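Local coordinates for tartronate semialdehyde reductase (Salmonella typhimurium, PDB 1VPD), which probably catalyses the NAD(P)H-dependent reduction of tartronate semialdehyde to D-glycerate, the last step of galactarate breakdown to that product, at residues A[202-205]-A[206-210]; A[143-146]-A[147-151]; A[225-228]-A[229-232]. All coordinates share one frame; numbering follows the deposited sequence.

Contact 1 of 3, residues A[202-205]-A[206-210]; sequences NPDL and VYQAI
Asp204 and Gln208 stand one helical turn apart, their side chains leaning across each other with the carboxylate and amide planes 86° apart. Gln208 NE2 directs an N-H almost straight at Asp204 OD1, but the separation of 3.3 Å makes the bond weak, and because both residues were modelled in two conformers it describes only one of the alternatives. Gln208 CG, swung beside its own backbone N (chi1 -65°), rests 3.2 Å from Asp204 O, and the chain runs extended from there. The firmer partner of the Asp204 carboxylate is Arg299, whose NH1 forms a salt bridge with OD2. Asp204 OD1 also approaches the edge of the Tyr207 ring near its plane, 4.1 Å from CD2. The ring points on to helix 218-228, where its OH is hydrogen-bonded to Asp221.

This is the capped first turn of helix 203-210, in the helical C-terminal part of this HIBADH-related enzyme. Asn202 is the N-cap: its OD1 accepts Leu205 N at 3.3 Å, in the carbonyl plane on a lone pair, and more weakly Asp204 N at 2.9 Å. A hydrogen bond from Asn202 ND2 to Arg299 O helps fix the rotation of the amide. The helical bonds begin with Val206 N to Asn202 O at 3.2 Å, followed by Tyr207 N to Pro203 O at 2.8 Å.

Val206 puts CG2 beside its backbone N and turns it back over the start of the helix, 3.6 Å from Asn202 O. The same side chain packs on Leu193 and Ala196 of helix 170-198.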
loop_
_atom_site.group_PDB
_atom_site.type_symbol
_atom_site.label_atom_id
_atom_site.label_comp_id
_atom_site.label_asym_id
_atom_site.label_seq_id
_atom_site.Cartn_x
_atom_site.Cartn_y
_atom_site.Cartn_z
ATOM N N ASN A 202 19.086 -3.104 27.157
ATOM C CA ASN A 202 17.913 -2.304 26.904
ATOM C C ASN A 202 17.744 -2.031 25.410
ATOM O O ASN A 202 18.672 -1.522 24.786
ATOM C CB ASN A 202 18.070 -0.981 27.649
ATOM C CG ASN A 202 16.873 -0.087 27.484
ATOM O OD1 ASN A 202 16.729 0.563 26.472
ATOM N ND2 ASN A 202 16.001 -0.056 28.490
ATOM N N PRO A 203 16.598 -2.393 24.821
ATOM C CA PRO A 203 16.446 -2.259 23.365
ATOM C C PRO A 203 16.435 -0.823 22.843
ATOM O O PRO A 203 16.764 -0.579 21.680
ATOM C CB PRO A 203 15.118 -2.986 23.068
ATOM C CG PRO A 203 14.344 -2.980 24.380
ATOM C CD PRO A 203 15.414 -3.015 25.450
ATOM N N ASP A 204 16.082 0.144 23.680
ATOM C CA ASP A 204 16.165 1.530 23.238
ATOM C C ASP A 204 17.625 1.943 23.032
ATOM O O ASP A 204 17.941 2.636 22.082
ATOM C CB ASP A 204 15.469 2.439 24.272
ATOM C CG ASP A 204 15.022 3.763 23.708
ATOM O OD1 ASP A 204 15.407 4.154 22.573
ATOM O OD2 ASP A 204 14.280 4.512 24.390
ATOM N N LEU A 205 18.522 1.501 23.914
ATOM C CA LEU A 205 19.947 1.748 23.727
ATOM C C LEU A 205 20.472 1.001 22.478
ATOM O O LEU A 205 21.267 1.548 21.721
ATOM C CB LEU A 205 20.732 1.355 24.964
ATOM C CG LEU A 205 20.369 2.104 26.250
ATOM C CD1 LEU A 205 21.240 1.600 27.398
ATOM C CD2 LEU A 205 20.534 3.601 26.059
ATOM N N VAL A 206 19.968 -0.207 22.232
ATOM C CA VAL A 206 20.333 -0.954 21.016
ATOM C C VAL A 206 19.911 -0.151 19.780
ATOM O O VAL A 206 20.710 0.096 18.880
ATOM C CB VAL A 206 19.694 -2.357 20.980
ATOM C CG1 VAL A 206 19.890 -3.012 19.576
ATOM C CG2 VAL A 206 20.262 -3.245 22.098
ATOM N N TYR A 207 18.651 0.288 19.763
ATOM C CA TYR A 207 18.126 1.097 18.671
ATOM C C TYR A 207 18.977 2.337 18.452
ATOM O O TYR A 207 19.429 2.599 17.339
ATOM C CB TYR A 207 16.661 1.479 18.917
ATOM C CG TYR A 207 16.149 2.535 17.979
ATOM C CD1 TYR A 207 16.154 2.344 16.600
ATOM C CD2 TYR A 207 15.669 3.750 18.469
ATOM C CE1 TYR A 207 15.691 3.319 15.739
ATOM C CE2 TYR A 207 15.207 4.731 17.610
ATOM C CZ TYR A 207 15.218 4.522 16.254
ATOM O OH TYR A 207 14.756 5.515 15.406
ATOM N N GLN A 208 19.243 3.088 19.518
ATOM C CA GLN A 208 20.073 4.289 19.379
ATOM C C GLN A 208 21.467 3.978 18.841
ATOM O O GLN A 208 22.013 4.736 18.027
ATOM C CB GLN A 208 20.228 4.982 20.750
ATOM C CG GLN A 208 18.933 5.547 21.337
ATOM C CD GLN A 208 19.104 6.010 22.769
ATOM O OE1 GLN A 208 20.121 6.617 23.114
ATOM N NE2 GLN A 208 18.122 5.724 23.606
ATOM N N ALA A 209 22.030 2.871 19.316
ATOM C CA ALA A 209 23.386 2.483 18.966
ATOM C C ALA A 209 23.541 2.014 17.527
ATOM O O ALA A 209 24.578 2.261 16.927
ATOM C CB ALA A 209 23.886 1.412 19.920
ATOM N N ILE A 210 22.522 1.357 16.966
ATOM C CA ILE A 210 22.669 0.735 15.641
ATOM C C ILE A 210 22.009 1.501 14.501
ATOM O O ILE A 210 22.267 1.208 13.334
ATOM C CB ILE A 210 22.171 -0.728 15.647
ATOM C CG1 ILE A 210 20.633 -0.806 15.701
ATOM C CG2 ILE A 210 22.822 -1.498 16.784
ATOM C CD1 ILE A 210 20.086 -2.246 15.635
#

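Contact 2 of 3, residues A[143-146]-A[147-151]; sequences GDKA and IFDKY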
loop_
_atom_site.group_PDB
_atom_site.type_symbol
_atom_site.label_atom_id
_atom_site.label_comp_id
_atom_site.label_asym_id
_atom_site.label_seq_id
_atom_site.Cartn_x
_atom_site.Cartn_y
_atom_site.Cartn_z
ATOM N N GLY A 143 2.802 -0.154 -17.058
ATOM C CA GLY A 143 1.886 0.261 -18.117
ATOM C C GLY A 143 2.635 0.939 -19.249
ATOM O O GLY A 143 3.842 0.880 -19.330
ATOM N N ASP A 144 1.888 1.577 -20.135
ATOM C CA ASP A 144 2.459 2.290 -21.290
ATOM C C ASP A 144 3.235 3.527 -20.891
ATOM O O ASP A 144 2.758 4.358 -20.132
ATOM C CB ASP A 144 1.289 2.630 -22.228
ATOM C CG ASP A 144 1.687 3.474 -23.420
ATOM O OD1 ASP A 144 2.836 3.924 -23.545
ATOM O OD2 ASP A 144 0.871 3.738 -24.306
ATOM N N LYS A 145 4.442 3.660 -21.414
ATOM C CA LYS A 145 5.287 4.804 -21.090
ATOM C C LYS A 145 4.617 6.155 -21.375
ATOM O O LYS A 145 4.803 7.100 -20.630
ATOM C CB LYS A 145 6.620 4.738 -21.846
ATOM C CG LYS A 145 7.615 5.857 -21.472
ATOM C CD LYS A 145 7.815 5.990 -19.946
ATOM C CE LYS A 145 9.239 6.423 -19.569
ATOM N NZ LYS A 145 9.362 7.897 -19.297
ATOM N N ALA A 146 3.861 6.242 -22.462
ATOM C CA ALA A 146 3.216 7.503 -22.823
ATOM C C ALA A 146 2.225 7.918 -21.764
ATOM O O ALA A 146 2.123 9.096 -21.454
ATOM C CB ALA A 146 2.529 7.400 -24.148
ATOM N N ILE A 147 1.513 6.940 -21.201
ATOM C CA ILE A 147 0.515 7.201 -20.174
ATOM C C ILE A 147 1.212 7.541 -18.856
ATOM O O ILE A 147 0.821 8.477 -18.158
ATOM C CB ILE A 147 -0.454 5.998 -20.033
ATOM C CG1 ILE A 147 -1.100 5.624 -21.379
ATOM C CG2 ILE A 147 -1.506 6.258 -18.976
ATOM C CD1 ILE A 147 -2.034 6.646 -21.940
ATOM N N PHE A 148 2.262 6.788 -18.525
ATOM C CA PHE A 148 3.123 7.142 -17.399
ATOM C C PHE A 148 3.592 8.604 -17.485
ATOM O O PHE A 148 3.482 9.368 -16.526
ATOM C CB PHE A 148 4.333 6.187 -17.341
ATOM C CG PHE A 148 5.326 6.530 -16.274
ATOM C CD1 PHE A 148 5.212 5.979 -14.987
ATOM C CD2 PHE A 148 6.368 7.414 -16.530
ATOM C CE1 PHE A 148 6.108 6.328 -13.998
ATOM C CE2 PHE A 148 7.260 7.760 -15.549
ATOM C CZ PHE A 148 7.135 7.207 -14.268
ATOM N N ASP A 149 4.129 8.988 -18.643
ATOM C CA ASP A 149 4.678 10.329 -18.820
ATOM C C ASP A 149 3.592 11.386 -18.674
ATOM O O ASP A 149 3.807 12.418 -18.055
ATOM C CB ASP A 149 5.345 10.465 -20.200
ATOM C CG ASP A 149 6.682 9.777 -20.277
ATOM O OD1 ASP A 149 7.276 9.435 -19.222
ATOM O OD2 ASP A 149 7.227 9.545 -21.376
ATOM N N LYS A 150 2.409 11.100 -19.200
ATOM C CA LYS A 150 1.310 12.051 -19.154
ATOM C C LYS A 150 0.845 12.341 -17.734
ATOM O O LYS A 150 0.499 13.468 -17.423
ATOM C CB LYS A 150 0.145 11.560 -19.999
ATOM C CG LYS A 150 -1.011 12.543 -20.047
ATOM C CD LYS A 150 -2.017 12.151 -21.093
ATOM C CE LYS A 150 -3.049 13.259 -21.265
ATOM N NZ LYS A 150 -4.078 12.856 -22.250
ATOM N N TYR A 151 0.878 11.329 -16.860
ATOM C CA TYR A 151 0.384 11.472 -15.499
ATOM C C TYR A 151 1.476 11.451 -14.438
ATOM O O TYR A 151 1.177 11.396 -13.249
ATOM C CB TYR A 151 -0.706 10.427 -15.228
ATOM C CG TYR A 151 -1.928 10.715 -16.063
ATOM C CD1 TYR A 151 -2.737 11.793 -15.759
ATOM C CD2 TYR A 151 -2.230 9.958 -17.184
ATOM C CE1 TYR A 151 -3.848 12.106 -16.532
ATOM C CE2 TYR A 151 -3.350 10.262 -17.971
ATOM C CZ TYR A 151 -4.149 11.336 -17.622
ATOM O OH TYR A 151 -5.243 11.677 -18.372
HETATM O O HOH W 1 9.736 7.933 -22.300
#
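The Phe148 ring is approached by the aliphatic part of Lys145 from one turn earlier: Lys145 CD lies 4.0 Å from Phe148 CD2, meeting the ring obliquely. At the ring's edge, in its plane, is OD1 of Asp149, and beyond the helix the ring meets that of His164 with planes about 35° apart. One face of the Tyr151 ring carries CG of Lys150, offset toward the rim. This is the first part of helix 145-156 in the beta-alpha-beta unit that links strands 137-142 and 161-166 of the Rossmann-type domain; Phe148 faces strand 161-166 through Val162, while Ile147 and Tyr151 reach strand 94-97.

Asp144 is the N-cap. In the conformer given, one of two, Ala146 N reaches its OD1 at 2.8 Å from above the carboxylate plane, 52° out of it, and Asp144 CB touches Ile147 CG1 at 3.9 Å where the two side chains cross at about a right angle. Asp144 O accepts Phe148 N at 3.0 Å.

With CG anti to its backbone N (chi1 -175°) and bends beyond it, Lys145, also given in one of two conformers, runs forward along the helix to Asp149. In that conformer Lys145 NZ forms a salt bridge with Asp149 OD1 at 2.6 Å, on the oxygen's syn lone pair. A water bridges the same pair, accepting weakly from Lys145 NZ at 3.0 Å and donating to Asp149 OD2 at 3.1 Å.

Contact 3 of 3, residues A[225-228]-A[229-232]; sequences PMVM and DRNF
Met226, a selenomethionine introduced in place of methionine, curls round the backbone carbonyl of Asn231. The bend at its last torsion (chi3 63°) turns the terminal methyl back, so that Met226 CE lies 3.2 Å from Asn231 O while CB of the same side chain is also in contact with that oxygen. The methyl also borders the Asn231 amide, near ND2; the opposite branch of that amide, OD1, is hydrogen-bonded to Lys233 N.

Asp229 packs its side chain against the last turn. Its backbone N is bonded to Pro225 O at 2.9 Å, and its CB and carboxylate crowd the same carbonyl. Both carboxylate oxygens have hydrogen-bonding partners elsewhere; OD1 forms a salt bridge with NE of Arg299.

The backbone here ends helix 218-228 in a Schellman motif. Arg230 leaves the helix with positive phi (62°), and two bonds run back: Asn231 N to Met226 O at 2.8 Å, and Arg230 N to Val227 O at 3.0 Å. The second donor stands above the carbonyl plane, 67° out of it, rather than on a lone pair.

Val227 O has a further, weak donor in Arg230 NH1, at 3.1 Å, reached because the arginine chain folds at chi2 and chi3. The stronger partner of that nitrogen is Glu290, by a salt bridge. Phe232 completes the group edge-on: its CZ stands 3.8 Å above the centre of one face of the Arg230 guanidinium, and the Arg230 CZ lies in the plane of the phenyl ring. On the same ring, Phe232 CE1 meets Val227 CG2 at 4.3 Å, beside helix 285-293, where Val227 packs on Ala286 and Phe232 on Cys287.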
loop_
_atom_site.group_PDB
_atom_site.type_symbol
_atom_site.label_atom_id
_atom_site.label_comp_id
_atom_site.label_asym_id
_atom_site.label_seq_id
_atom_site.Cartn_x
_atom_site.Cartn_y
_atom_site.Cartn_z
ATOM N N PRO A 225 10.306 2.573 17.474
ATOM C CA PRO A 225 9.595 3.408 18.457
ATOM C C PRO A 225 8.177 2.911 18.740
ATOM O O PRO A 225 7.767 2.909 19.915
ATOM C CB PRO A 225 9.622 4.799 17.812
ATOM C CG PRO A 225 10.854 4.758 16.959
ATOM C CD PRO A 225 10.789 3.378 16.340
HETATM N N MSE A 226 7.451 2.471 17.710
HETATM C CA MSE A 226 6.092 1.964 17.886
HETATM C C MSE A 226 6.081 0.735 18.779
HETATM O O MSE A 226 5.284 0.637 19.710
HETATM C CB MSE A 226 5.440 1.653 16.534
HETATM C CG MSE A 226 5.219 2.879 15.668
HETATM SE SE MSE A 226 4.297 2.484 14.000
HETATM C CE MSE A 226 2.583 1.825 14.692
ATOM N N VAL A 227 6.956 -0.228 18.488
ATOM C CA VAL A 227 7.050 -1.421 19.317
ATOM C C VAL A 227 7.343 -1.048 20.771
ATOM O O VAL A 227 6.674 -1.523 21.681
ATOM C CB VAL A 227 8.143 -2.391 18.802
ATOM C CG1 VAL A 227 8.317 -3.553 19.763
ATOM C CG2 VAL A 227 7.802 -2.900 17.414
HETATM N N MSE A 228 8.342 -0.204 20.990
HETATM C CA MSE A 228 8.795 0.046 22.337
HETATM C C MSE A 228 7.740 0.835 23.125
HETATM O O MSE A 228 7.619 0.648 24.336
HETATM C CB MSE A 228 10.156 0.752 22.326
HETATM C CG MSE A 228 11.276 -0.152 21.831
HETATM SE SE MSE A 228 12.985 0.678 22.053
HETATM C CE MSE A 228 12.856 1.965 20.685
ATOM N N ASP A 229 6.968 1.661 22.421
ATOM C CA ASP A 229 5.867 2.436 23.026
ATOM C C ASP A 229 4.542 1.675 23.094
ATOM O O ASP A 229 3.525 2.205 23.606
ATOM C CB ASP A 229 5.669 3.749 22.272
ATOM C CG ASP A 229 6.820 4.712 22.463
ATOM O OD1 ASP A 229 7.546 4.590 23.457
ATOM O OD2 ASP A 229 7.091 5.598 21.652
ATOM N N ARG A 230 4.540 0.435 22.602
ATOM C CA ARG A 230 3.372 -0.441 22.593
ATOM C C ARG A 230 2.247 0.166 21.749
ATOM O O ARG A 230 1.062 0.017 22.066
ATOM C CB ARG A 230 2.900 -0.768 24.019
ATOM C CG ARG A 230 4.036 -1.042 25.030
ATOM C CD ARG A 230 5.059 -2.087 24.531
ATOM N NE ARG A 230 4.437 -3.378 24.314
ATOM C CZ ARG A 230 5.017 -4.399 23.676
ATOM N NH1 ARG A 230 6.225 -4.259 23.151
ATOM N NH2 ARG A 230 4.391 -5.557 23.588
ATOM N N ASN A 231 2.631 0.855 20.686
ATOM C CA ASN A 231 1.683 1.429 19.742
ATOM C C ASN A 231 1.602 0.552 18.499
ATOM O O ASN A 231 2.473 0.630 17.640
ATOM C CB ASN A 231 2.122 2.822 19.347
ATOM C CG ASN A 231 1.274 3.413 18.233
ATOM O OD1 ASN A 231 0.155 2.945 17.948
ATOM N ND2 ASN A 231 1.817 4.419 17.567
ATOM N N PHE A 232 0.559 -0.274 18.421
ATOM C CA PHE A 232 0.364 -1.172 17.271
ATOM C C PHE A 232 -0.856 -0.780 16.442
ATOM O O PHE A 232 -1.472 -1.618 15.770
ATOM C CB PHE A 232 0.277 -2.619 17.749
ATOM C CG PHE A 232 1.483 -3.060 18.544
ATOM C CD1 PHE A 232 2.672 -3.340 17.907
ATOM C CD2 PHE A 232 1.423 -3.199 19.933
ATOM C CE1 PHE A 232 3.785 -3.759 18.641
ATOM C CE2 PHE A 232 2.525 -3.594 20.658
ATOM C CZ PHE A 232 3.702 -3.878 20.022
#

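Contacts 1 and 3 are neighbours, with centres 14 Å apart: the selenium of Met228 in contact 3 lies 3.5 Å from Asp204 CA in contact 1, and Met228 CE reaches Tyr207 CD2 at 4.0 Å. Arg299 ties them further, pairing with both Asp204 and Asp229. One contact starts helix 203-210 and the other ends helix 218-228, the next helix in the chain. Contact 2 belongs to the nucleotide-binding domain, across the chain's centre, about 44 Å from contact 1 and 40 Å from contact 3 between centres. Contact 3 comes nearer the probable cofactor site: the Met226 side chain is about 10 Å from that of Ile15, predicted to bind NAD(+).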